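Local coordinates for protein methyltransferase (Thermus thermophilus, PDB 1WS6) that probably transfers a methyl group from S-adenosylmethionine to its substrate, perhaps a guanine of ribosomal RNA as in the RsmD family, at residues A114-P119 against A126-L131; P118-D123 against G162-T167; V1-G6 against G11-V16; E58-G63 against T86-R91. All blocks are in the same frame, centred on the assembly; numbering follows the deposited sequence.

The four contacts form two pairs on different sides of the chain. Interaction 1 uses the end of strand 111-116 and interaction 2 the loop that follows; they share P118 and P119, and have centres about 10 Å apart; L127 CD1 of interaction 1 meets M122 CE of interaction 2 at 3.8 Å. Interactions 3 and 4, with centres about 12 Å apart, are tied where L5 N approaches E58 OE1 to 2.6 Å, probably a hydrogen bond. Between the pairs, the centres of interactions 1 and 3 lie about 23 Å apart. No cofactor is modelled; as in relatives, its site probably lies between the glycine-rich turn before helix 54-61 and the loop after strand 111-116.

Interaction 1: residues A114-P119 against A126-L131; sequences AFMAPP and ALFGEL
M116, a selenomethionine, carries this contact, reaching from strand 114-116 into the face of helix 126-131. Its chain runs out extended, CG anti to the backbone N (chi1 176°), and bends only at chi3. That bend brings SE to 3.9 Å from CD2 of F128 and 5.2 Å from the centroid of the F128 ring. At 78° off the ring normal the selenium sits at the ring edge, a Met-aromatic contact. On another side of the same chain, L131 meets M116 tip to tip, its CD1 4.1 Å from M116 SE and 4.0 Å from M116 CB, and its other methyl, CD2, lies 4.2 Å from A114 CB. This is the buried part of the contact, A114, M116, F128 and L131 alike; F128 also touches L145, and L131 touches Y143, both of strand 141-148. Toward the loop the contact is just as close but nears solvent. P118 and L127 slide past one another, touching at P118 CB and L127 CD1, 3.9 Å apart, and L127 is already partly exposed. Beyond it, A126 and E130 occupy the solvent side of the helix, with the E130 chain leading off from the strand. Strand 114-116 and helix 126-131 run antiparallel, 168° between directions, with axes 10.5 Å apart, as expected where a helix returns across its strand in the beta-alpha-beta crossover from strand 111-116 to strand 141-148 of a Rossmann-like methyltransferase fold.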
loop_
_atom_site.group_PDB
_atom_site.type_symbol
_atom_site.label_atom_id
_atom_site.label_comp_id
_atom_site.label_asym_id
_atom_site.label_seq_id
_atom_site.Cartn_x
_atom_site.Cartn_y
_atom_site.Cartn_z
ATOM N N ALA A 114 -0.658 -7.020 1.329
ATOM C CA ALA A 114 -0.096 -5.994 2.192
ATOM C C ALA A 114 0.994 -5.296 1.387
ATOM O O ALA A 114 2.052 -5.868 1.143
ATOM C CB ALA A 114 0.486 -6.615 3.458
ATOM N N PHE A 115 0.702 -4.070 0.955
ATOM C CA PHE A 115 1.624 -3.262 0.165
ATOM C C PHE A 115 2.317 -2.230 1.034
ATOM O O PHE A 115 1.670 -1.497 1.784
ATOM C CB PHE A 115 0.874 -2.547 -0.966
ATOM C CG PHE A 115 1.698 -1.501 -1.683
ATOM C CD1 PHE A 115 1.842 -0.219 -1.155
ATOM C CD2 PHE A 115 2.343 -1.803 -2.872
ATOM C CE1 PHE A 115 2.619 0.747 -1.806
ATOM C CE2 PHE A 115 3.121 -0.846 -3.531
ATOM C CZ PHE A 115 3.261 0.431 -2.997
HETATM N N MSE A 116 3.635 -2.155 0.914
HETATM C CA MSE A 116 4.394 -1.201 1.696
HETATM C C MSE A 116 5.404 -0.410 0.867
HETATM O O MSE A 116 6.309 -0.975 0.258
HETATM C CB MSE A 116 5.101 -1.931 2.833
HETATM C CG MSE A 116 6.006 -1.059 3.662
HETATM SE SE MSE A 116 6.626 -1.977 5.246
HETATM C CE MSE A 116 5.267 -1.344 6.426
ATOM N N ALA A 117 5.234 0.905 0.844
ATOM C CA ALA A 117 6.134 1.789 0.121
ATOM C C ALA A 117 6.564 2.912 1.066
ATOM O O ALA A 117 6.151 4.066 0.925
ATOM C CB ALA A 117 5.437 2.361 -1.111
ATOM N N PRO A 118 7.399 2.579 2.053
ATOM C CA PRO A 118 7.873 3.572 3.016
ATOM C C PRO A 118 8.895 4.523 2.408
ATOM O O PRO A 118 9.482 4.233 1.370
ATOM C CB PRO A 118 8.461 2.713 4.129
ATOM C CG PRO A 118 8.995 1.534 3.399
ATOM C CD PRO A 118 7.953 1.243 2.343
ATOM N N PRO A 119 9.098 5.692 3.036
ATOM C CA PRO A 119 10.075 6.642 2.503
ATOM C C PRO A 119 11.471 6.030 2.511
ATOM O O PRO A 119 11.954 5.576 3.542
ATOM C CB PRO A 119 9.932 7.845 3.434
ATOM C CG PRO A 119 9.442 7.252 4.702
ATOM C CD PRO A 119 8.431 6.239 4.230
ATOM N N ALA A 126 14.626 -3.620 7.388
ATOM C CA ALA A 126 14.239 -3.914 8.751
ATOM C C ALA A 126 12.716 -3.744 8.749
ATOM O O ALA A 126 11.994 -4.538 9.352
ATOM C CB ALA A 126 14.886 -2.927 9.713
ATOM N N LEU A 127 12.235 -2.714 8.054
ATOM C CA LEU A 127 10.794 -2.466 7.977
ATOM C C LEU A 127 10.067 -3.618 7.293
ATOM O O LEU A 127 9.060 -4.106 7.806
ATOM C CB LEU A 127 10.490 -1.140 7.257
ATOM C CG LEU A 127 10.773 0.123 8.083
ATOM C CD1 LEU A 127 10.386 1.340 7.293
ATOM C CD2 LEU A 127 9.987 0.083 9.389
ATOM N N PHE A 128 10.583 -4.066 6.153
ATOM C CA PHE A 128 9.963 -5.178 5.431
ATOM C C PHE A 128 10.004 -6.412 6.317
ATOM O O PHE A 128 9.043 -7.178 6.373
ATOM C CB PHE A 128 10.711 -5.466 4.124
ATOM C CG PHE A 128 10.622 -4.357 3.110
ATOM C CD1 PHE A 128 11.645 -4.159 2.188
ATOM C CD2 PHE A 128 9.516 -3.527 3.060
ATOM C CE1 PHE A 128 11.562 -3.153 1.236
ATOM C CE2 PHE A 128 9.425 -2.519 2.110
ATOM C CZ PHE A 128 10.447 -2.331 1.198
ATOM N N GLY A 129 11.125 -6.591 7.014
ATOM C CA GLY A 129 11.285 -7.727 7.902
ATOM C C GLY A 129 10.193 -7.763 8.949
ATOM O O GLY A 129 9.639 -8.817 9.246
ATOM N N GLU A 130 9.876 -6.601 9.508
ATOM C CA GLU A 130 8.832 -6.495 10.522
ATOM C C GLU A 130 7.460 -6.840 9.944
ATOM O O GLU A 130 6.668 -7.539 10.577
ATOM C CB GLU A 130 8.807 -5.076 11.099
ATOM C CG GLU A 130 10.023 -4.747 11.953
ATOM C CD GLU A 130 10.008 -5.456 13.307
ATOM O OE1 GLU A 130 11.062 -5.453 13.983
ATOM O OE2 GLU A 130 8.951 -6.006 13.704
ATOM N N LEU A 131 7.178 -6.347 8.742
ATOM C CA LEU A 131 5.897 -6.622 8.100
ATOM C C LEU A 131 5.785 -8.126 7.867
ATOM O O LEU A 131 4.788 -8.752 8.226
ATOM C CB LEU A 131 5.814 -5.902 6.756
ATOM C CG LEU A 131 4.440 -5.530 6.187
ATOM C CD1 LEU A 131 4.566 -5.418 4.678
ATOM C CD2 LEU A 131 3.387 -6.561 6.552
#

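Interaction 2: residues P118-D123 against G162-T167; sequences PPYAMD and GENALT
Y120 lays the CE1 side of its ring and its hydroxyl against the amide of N164, whose ND2 approaches the ring edge in the plane of the ring. The tyrosine closes the A-P-P-Y sequence that follows strand 111-116, which probably corresponds to the (D/N)PPY motif of many N-methyltransferases, whose loop borders the active site. The two side chains cross at about a right angle, with ring and amide planes 49° apart. N164 ND2 lies 2.5 Å from Y120 OH, but the bond is bent, 123° at the hydrogen, so it counts as weak despite the short, somewhat doubtful distance. The same hydroxyl has a second weak partner in OE1 of Q146, on the neighbouring strand 141-148, which links the loop to two strands of the sheet. With a phenylalanine here the hydroxyl is lost, and the N164 amide would probably be left without this acceptor and freer to turn. Y120 also packs on R21 and P148. It sits within a type I turn from P119 to M122, closed by M122 N bonding to P119 O at 2.9 Å. N164 reaches back with CG beside its own backbone N (chi1 -54°), which leaves ND2 3.2 Å from Y120 CE1.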
loop_
_atom_site.group_PDB
_atom_site.type_symbol
_atom_site.label_atom_id
_atom_site.label_comp_id
_atom_site.label_asym_id
_atom_site.label_seq_id
_atom_site.Cartn_x
_atom_site.Cartn_y
_atom_site.Cartn_z
ATOM N N PRO A 118 7.399 2.579 2.053
ATOM C CA PRO A 118 7.873 3.572 3.016
ATOM C C PRO A 118 8.895 4.523 2.408
ATOM O O PRO A 118 9.482 4.233 1.370
ATOM C CB PRO A 118 8.461 2.713 4.129
ATOM C CG PRO A 118 8.995 1.534 3.399
ATOM C CD PRO A 118 7.953 1.243 2.343
ATOM N N PRO A 119 9.098 5.692 3.036
ATOM C CA PRO A 119 10.075 6.642 2.503
ATOM C C PRO A 119 11.471 6.030 2.511
ATOM O O PRO A 119 11.954 5.576 3.542
ATOM C CB PRO A 119 9.932 7.845 3.434
ATOM C CG PRO A 119 9.442 7.252 4.702
ATOM C CD PRO A 119 8.431 6.239 4.230
ATOM N N TYR A 120 12.094 6.021 1.338
ATOM C CA TYR A 120 13.421 5.450 1.112
ATOM C C TYR A 120 14.537 5.831 2.081
ATOM O O TYR A 120 15.595 5.193 2.094
ATOM C CB TYR A 120 13.857 5.767 -0.320
ATOM C CG TYR A 120 12.931 5.163 -1.346
ATOM C CD1 TYR A 120 13.053 5.465 -2.696
ATOM C CD2 TYR A 120 11.935 4.272 -0.959
ATOM C CE1 TYR A 120 12.198 4.888 -3.634
ATOM C CE2 TYR A 120 11.085 3.697 -1.881
ATOM C CZ TYR A 120 11.217 4.004 -3.215
ATOM O OH TYR A 120 10.360 3.419 -4.121
ATOM N N ALA A 121 14.311 6.859 2.890
ATOM C CA ALA A 121 15.321 7.297 3.842
ATOM C C ALA A 121 15.398 6.343 5.033
ATOM O O ALA A 121 16.432 6.254 5.703
ATOM C CB ALA A 121 15.011 8.720 4.322
HETATM N N MSE A 122 14.302 5.635 5.293
HETATM C CA MSE A 122 14.251 4.687 6.399
HETATM C C MSE A 122 14.980 3.394 6.042
HETATM O O MSE A 122 15.410 3.207 4.907
HETATM C CB MSE A 122 12.802 4.381 6.755
HETATM C CG MSE A 122 12.041 5.596 7.175
HETATM SE SE MSE A 122 10.194 5.231 7.471
HETATM C CE MSE A 122 10.234 4.590 9.294
ATOM N N ASP A 123 15.121 2.508 7.019
ATOM C CA ASP A 123 15.797 1.237 6.800
ATOM C C ASP A 123 14.831 0.275 6.114
ATOM O O ASP A 123 14.222 -0.578 6.758
ATOM C CB ASP A 123 16.275 0.659 8.143
ATOM C CG ASP A 123 17.116 -0.605 7.983
ATOM O OD1 ASP A 123 17.986 -0.846 8.847
ATOM O OD2 ASP A 123 16.910 -1.368 7.013
ATOM N N GLY A 162 11.867 1.503 -13.926
ATOM C CA GLY A 162 12.743 2.653 -13.911
ATOM C C GLY A 162 13.698 2.570 -12.730
ATOM O O GLY A 162 14.563 1.696 -12.684
ATOM N N GLU A 163 13.523 3.462 -11.758
ATOM C CA GLU A 163 14.396 3.490 -10.589
ATOM C C GLU A 163 13.829 2.754 -9.370
ATOM O O GLU A 163 14.528 2.571 -8.369
ATOM C CB GLU A 163 14.701 4.940 -10.212
ATOM C CG GLU A 163 16.139 5.176 -9.782
ATOM C CD GLU A 163 17.122 5.125 -10.946
ATOM O OE1 GLU A 163 18.347 5.140 -10.691
ATOM O OE2 GLU A 163 16.673 5.081 -12.114
ATOM N N ASN A 164 12.568 2.338 -9.446
ATOM C CA ASN A 164 11.950 1.630 -8.338
ATOM C C ASN A 164 11.722 0.166 -8.670
ATOM O O ASN A 164 11.578 -0.212 -9.834
ATOM C CB ASN A 164 10.604 2.247 -7.978
ATOM C CG ASN A 164 10.690 3.726 -7.703
ATOM O OD1 ASN A 164 10.501 4.553 -8.599
ATOM N ND2 ASN A 164 10.989 4.074 -6.460
ATOM N N ALA A 165 11.680 -0.660 -7.636
ATOM C CA ALA A 165 11.437 -2.075 -7.821
ATOM C C ALA A 165 10.354 -2.521 -6.847
ATOM O O ALA A 165 10.112 -1.872 -5.827
ATOM C CB ALA A 165 12.714 -2.866 -7.574
ATOM N N LEU A 166 9.685 -3.615 -7.180
ATOM C CA LEU A 166 8.673 -4.165 -6.308
ATOM C C LEU A 166 9.090 -5.596 -6.047
ATOM O O LEU A 166 9.457 -6.315 -6.977
ATOM C CB LEU A 166 7.297 -4.151 -6.970
ATOM C CG LEU A 166 6.530 -2.826 -7.052
ATOM C CD1 LEU A 166 5.213 -3.056 -7.796
ATOM C CD2 LEU A 166 6.271 -2.287 -5.648
ATOM N N THR A 167 9.079 -6.003 -4.786
ATOM C CA THR A 167 9.424 -7.373 -4.451
ATOM C C THR A 167 8.136 -8.009 -3.981
ATOM O O THR A 167 7.495 -7.506 -3.061
ATOM C CB THR A 167 10.468 -7.457 -3.321
ATOM O OG1 THR A 167 11.762 -7.131 -3.839
ATOM C CG2 THR A 167 10.509 -8.861 -2.740
#

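Interaction 3: residues V1-G6 against G11-V16; sequences VVRILG and GVALKV
V2 and L14 meet at the heart of this contact, where L14 N donates to V2 O at 2.7 Å, nearly along the C=O axis. Beside that bond V2 CG2 lies 3.7 Å from L14 CB and 3.6 Å from V16 CG1, while I4 CD1 comes in across L14, 3.6 Å from L14 CD1. I4 is gripped on both polar backbone atoms: its N bonds to V12 O, and its O accepts from G11 N. The pattern is a weakly bonded antiparallel beta hairpin at the N-terminus, in which R3 and A13 form a non-hydrogen-bonded pair whose side chains share the face turned from V2 and L14. There R3, extended from CG to NE, runs alongside G11 and sets NH1 2.9 Å from G11 O, with that oxygen 21° out of the guanidinium plane; NH1 also rests 3.5 Å from A13 CB. On the apolar face, L57 of helix 54-61 and N82 and T86 of helix 73-86 touch L14. Replacing L14 by a serine would probably open a gap between the hairpin and L57, with I4 CD1 losing its methyl partners. In the next shell, R28 NH1 bonds to R3 O and G6 N to E58 OE2.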
loop_
_atom_site.group_PDB
_atom_site.type_symbol
_atom_site.label_atom_id
_atom_site.label_comp_id
_atom_site.label_asym_id
_atom_site.label_seq_id
_atom_site.Cartn_x
_atom_site.Cartn_y
_atom_site.Cartn_z
ATOM N N VAL A 1 -1.740 15.904 -8.074
ATOM C CA VAL A 1 -1.283 15.674 -9.485
ATOM C C VAL A 1 -1.309 14.178 -9.800
ATOM O O VAL A 1 -0.749 13.733 -10.804
ATOM C CB VAL A 1 0.157 16.215 -9.693
ATOM C CG1 VAL A 1 0.565 16.097 -11.167
ATOM C CG2 VAL A 1 0.229 17.688 -9.220
ATOM N N VAL A 2 -1.951 13.403 -8.926
ATOM C CA VAL A 2 -2.057 11.964 -9.133
ATOM C C VAL A 2 -3.530 11.576 -9.121
ATOM O O VAL A 2 -4.318 12.118 -8.349
ATOM C CB VAL A 2 -1.298 11.165 -8.040
ATOM C CG1 VAL A 2 0.108 11.727 -7.864
ATOM C CG2 VAL A 2 -2.060 11.193 -6.737
ATOM N N ARG A 3 -3.902 10.642 -9.988
ATOM C CA ARG A 3 -5.288 10.210 -10.086
ATOM C C ARG A 3 -5.464 8.719 -9.856
ATOM O O ARG A 3 -4.539 7.928 -10.068
ATOM C CB ARG A 3 -5.852 10.545 -11.472
ATOM C CG ARG A 3 -5.869 12.026 -11.829
ATOM C CD ARG A 3 -6.299 12.253 -13.276
ATOM N NE ARG A 3 -6.252 13.667 -13.647
ATOM C CZ ARG A 3 -7.067 14.600 -13.160
ATOM N NH1 ARG A 3 -8.008 14.280 -12.284
ATOM N NH2 ARG A 3 -6.934 15.864 -13.534
ATOM N N ILE A 4 -6.661 8.348 -9.408
ATOM C CA ILE A 4 -7.001 6.953 -9.211
ATOM C C ILE A 4 -6.977 6.435 -10.648
ATOM O O ILE A 4 -7.477 7.101 -11.547
ATOM C CB ILE A 4 -8.430 6.798 -8.641
ATOM C CG1 ILE A 4 -8.516 7.429 -7.245
ATOM C CG2 ILE A 4 -8.823 5.323 -8.606
ATOM C CD1 ILE A 4 -7.570 6.819 -6.221
ATOM N N LEU A 5 -6.392 5.269 -10.874
ATOM C CA LEU A 5 -6.313 4.715 -12.223
ATOM C C LEU A 5 -7.522 3.915 -12.694
ATOM O O LEU A 5 -7.866 3.965 -13.870
ATOM C CB LEU A 5 -5.053 3.851 -12.358
ATOM C CG LEU A 5 -3.801 4.608 -12.802
ATOM C CD1 LEU A 5 -3.893 6.082 -12.411
ATOM C CD2 LEU A 5 -2.585 3.949 -12.182
ATOM N N GLY A 6 -8.163 3.177 -11.793
ATOM C CA GLY A 6 -9.316 2.382 -12.190
ATOM C C GLY A 6 -10.367 2.211 -11.109
ATOM O O GLY A 6 -10.282 2.821 -10.043
ATOM N N GLY A 11 -10.005 8.156 -12.340
ATOM C CA GLY A 11 -9.838 9.521 -12.799
ATOM C C GLY A 11 -9.787 10.615 -11.750
ATOM O O GLY A 11 -9.294 11.705 -12.028
ATOM N N VAL A 12 -10.287 10.347 -10.551
ATOM C CA VAL A 12 -10.289 11.361 -9.495
ATOM C C VAL A 12 -8.893 11.778 -9.024
ATOM O O VAL A 12 -8.049 10.937 -8.704
ATOM C CB VAL A 12 -11.108 10.883 -8.268
ATOM C CG1 VAL A 12 -10.925 11.848 -7.107
ATOM C CG2 VAL A 12 -12.582 10.790 -8.638
ATOM N N ALA A 13 -8.665 13.088 -8.975
ATOM C CA ALA A 13 -7.382 13.635 -8.549
ATOM C C ALA A 13 -7.226 13.536 -7.037
ATOM O O ALA A 13 -8.173 13.754 -6.284
ATOM C CB ALA A 13 -7.262 15.092 -8.986
ATOM N N LEU A 14 -6.022 13.216 -6.588
ATOM C CA LEU A 14 -5.796 13.101 -5.164
ATOM C C LEU A 14 -4.897 14.217 -4.683
ATOM O O LEU A 14 -3.896 14.522 -5.321
ATOM C CB LEU A 14 -5.161 11.746 -4.840
ATOM C CG LEU A 14 -5.985 10.514 -5.229
ATOM C CD1 LEU A 14 -5.204 9.240 -4.932
ATOM C CD2 LEU A 14 -7.309 10.544 -4.470
ATOM N N LYS A 15 -5.265 14.841 -3.570
ATOM C CA LYS A 15 -4.444 15.902 -3.011
ATOM C C LYS A 15 -3.182 15.223 -2.480
ATOM O O LYS A 15 -3.269 14.295 -1.676
ATOM C CB LYS A 15 -5.170 16.606 -1.857
ATOM C CG LYS A 15 -6.457 17.338 -2.226
ATOM C CD LYS A 15 -7.035 18.053 -0.993
ATOM C CE LYS A 15 -8.312 18.862 -1.292
ATOM N NZ LYS A 15 -9.549 18.034 -1.497
ATOM N N VAL A 16 -2.013 15.666 -2.933
ATOM C CA VAL A 16 -0.757 15.075 -2.471
ATOM C C VAL A 16 0.284 16.134 -2.116
ATOM O O VAL A 16 0.690 16.930 -2.959
ATOM C CB VAL A 16 -0.161 14.127 -3.532
ATOM C CG1 VAL A 16 -1.136 13.005 -3.823
ATOM C CG2 VAL A 16 0.154 14.895 -4.801
#

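Interaction 4: residues E58-G63 against T86-R91; sequences EAASEG and TGLGAR
L88 pushes its CD1 methyl into the last turn of helix 54-61, against A60 and S61, and the preceding residues set up that thrust. T86 hydrogen-bonds through OG1 to the carbonyls of N82 and V83, one turn back in helix 73-86. G87 then takes a positive phi and serves as the C-prime residue of a Schellman motif, with L88 N bonded to V83 O, so the chain leaves the helix and heads for its neighbour. L88 follows in an extended conformation. With CG beside its own backbone N (chi1 -69°), its branched end is carried over the helix. CD1 lies 3.8 Å from A60 CB and 3.5 Å from S61 CB, and comes down on the backbone as well, 3.3 Å from S61 N; CD2 stays at 3.9 Å from S61 CA. The tightest packing is therefore of a methyl on helix backbone, and S61 keeps its polar end for other work: OG is hydrogen-bonded to G6 O and A9 N. G89 adds a lighter touch, its carbonyl O 4.2 Å from A60 CB. A90 touches L68 of strand 65-69, and at R91 the chain enters strand 91-93, pairing through its backbone with A66 and L68. The partner helix ends in the same fashion, G63 being the C-prime residue of its own Schellman motif, with G63 N bonded to A60 O at 3.1 Å. The residue just beyond one Schellman-capped helix thus packs on the last turn of another, beside strand 65-69, in the successive beta-alpha-beta crossovers of a Rossmann-like methyltransferase fold.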
loop_
_atom_site.group_PDB
_atom_site.type_symbol
_atom_site.label_atom_id
_atom_site.label_comp_id
_atom_site.label_asym_id
_atom_site.label_seq_id
_atom_site.Cartn_x
_atom_site.Cartn_y
_atom_site.Cartn_z
ATOM N N GLU A 58 -6.406 3.331 -4.362
ATOM C CA GLU A 58 -6.525 2.672 -5.651
ATOM C C GLU A 58 -7.133 1.297 -5.389
ATOM O O GLU A 58 -8.015 0.847 -6.115
ATOM C CB GLU A 58 -5.152 2.528 -6.301
ATOM C CG GLU A 58 -5.162 1.840 -7.660
ATOM C CD GLU A 58 -5.793 2.691 -8.754
ATOM O OE1 GLU A 58 -5.537 3.913 -8.786
ATOM O OE2 GLU A 58 -6.533 2.134 -9.590
ATOM N N ALA A 59 -6.664 0.635 -4.339
ATOM C CA ALA A 59 -7.186 -0.681 -3.986
ATOM C C ALA A 59 -8.672 -0.563 -3.652
ATOM O O ALA A 59 -9.486 -1.363 -4.116
ATOM C CB ALA A 59 -6.421 -1.257 -2.784
ATOM N N ALA A 60 -9.020 0.438 -2.851
ATOM C CA ALA A 60 -10.406 0.642 -2.465
ATOM C C ALA A 60 -11.259 0.857 -3.697
ATOM O O ALA A 60 -12.332 0.276 -3.831
ATOM C CB ALA A 60 -10.520 1.835 -1.546
ATOM N N SER A 61 -10.773 1.688 -4.608
ATOM C CA SER A 61 -11.503 1.982 -5.826
ATOM C C SER A 61 -11.689 0.740 -6.674
ATOM O O SER A 61 -12.621 0.656 -7.469
ATOM C CB SER A 61 -10.765 3.039 -6.648
ATOM O OG SER A 61 -11.443 3.295 -7.866
ATOM N N GLU A 62 -10.804 -0.231 -6.503
ATOM C CA GLU A 62 -10.897 -1.431 -7.308
ATOM C C GLU A 62 -11.590 -2.599 -6.640
ATOM O O GLU A 62 -11.483 -3.729 -7.101
ATOM C CB GLU A 62 -9.506 -1.830 -7.816
ATOM C CG GLU A 62 -9.024 -0.906 -8.930
ATOM C CD GLU A 62 -7.680 -1.297 -9.513
ATOM O OE1 GLU A 62 -7.447 -2.501 -9.773
ATOM O OE2 GLU A 62 -6.859 -0.381 -9.732
ATOM N N GLY A 63 -12.313 -2.318 -5.563
ATOM C CA GLY A 63 -13.048 -3.368 -4.885
ATOM C C GLY A 63 -12.414 -4.038 -3.683
ATOM O O GLY A 63 -12.984 -4.983 -3.139
ATOM N N THR A 86 -12.813 10.924 -3.287
ATOM C CA THR A 86 -13.056 9.701 -4.029
ATOM C C THR A 86 -14.373 9.045 -3.642
ATOM O O THR A 86 -14.907 8.217 -4.379
ATOM C CB THR A 86 -11.905 8.692 -3.823
ATOM O OG1 THR A 86 -11.945 8.172 -2.490
ATOM C CG2 THR A 86 -10.558 9.374 -4.053
ATOM N N GLY A 87 -14.904 9.429 -2.487
ATOM C CA GLY A 87 -16.159 8.857 -2.047
ATOM C C GLY A 87 -16.020 7.369 -1.815
ATOM O O GLY A 87 -16.980 6.616 -1.905
ATOM N N LEU A 88 -14.806 6.941 -1.516
ATOM C CA LEU A 88 -14.552 5.539 -1.265
ATOM C C LEU A 88 -14.642 5.237 0.224
ATOM O O LEU A 88 -14.468 6.129 1.069
ATOM C CB LEU A 88 -13.167 5.151 -1.790
ATOM C CG LEU A 88 -13.040 5.154 -3.312
ATOM C CD1 LEU A 88 -11.651 4.697 -3.714
ATOM C CD2 LEU A 88 -14.091 4.229 -3.903
ATOM N N GLY A 89 -14.937 3.980 0.534
ATOM C CA GLY A 89 -15.019 3.555 1.912
ATOM C C GLY A 89 -13.689 2.906 2.242
ATOM O O GLY A 89 -13.307 1.909 1.635
ATOM N N ALA A 90 -12.964 3.479 3.188
ATOM C CA ALA A 90 -11.673 2.931 3.561
ATOM C C ALA A 90 -11.434 3.204 5.031
ATOM O O ALA A 90 -11.905 4.211 5.556
ATOM C CB ALA A 90 -10.573 3.573 2.723
ATOM N N ARG A 91 -10.724 2.305 5.700
ATOM C CA ARG A 91 -10.428 2.494 7.110
ATOM C C ARG A 91 -9.108 3.243 7.185
ATOM O O ARG A 91 -8.127 2.846 6.556
ATOM C CB ARG A 91 -10.315 1.146 7.832
ATOM C CG ARG A 91 -9.975 1.231 9.327
ATOM C CD ARG A 91 -9.985 -0.178 9.954
ATOM N NE ARG A 91 -9.381 -0.273 11.289
ATOM C CZ ARG A 91 -9.818 0.366 12.377
ATOM N NH1 ARG A 91 -10.873 1.169 12.307
ATOM N NH2 ARG A 91 -9.210 0.187 13.548
#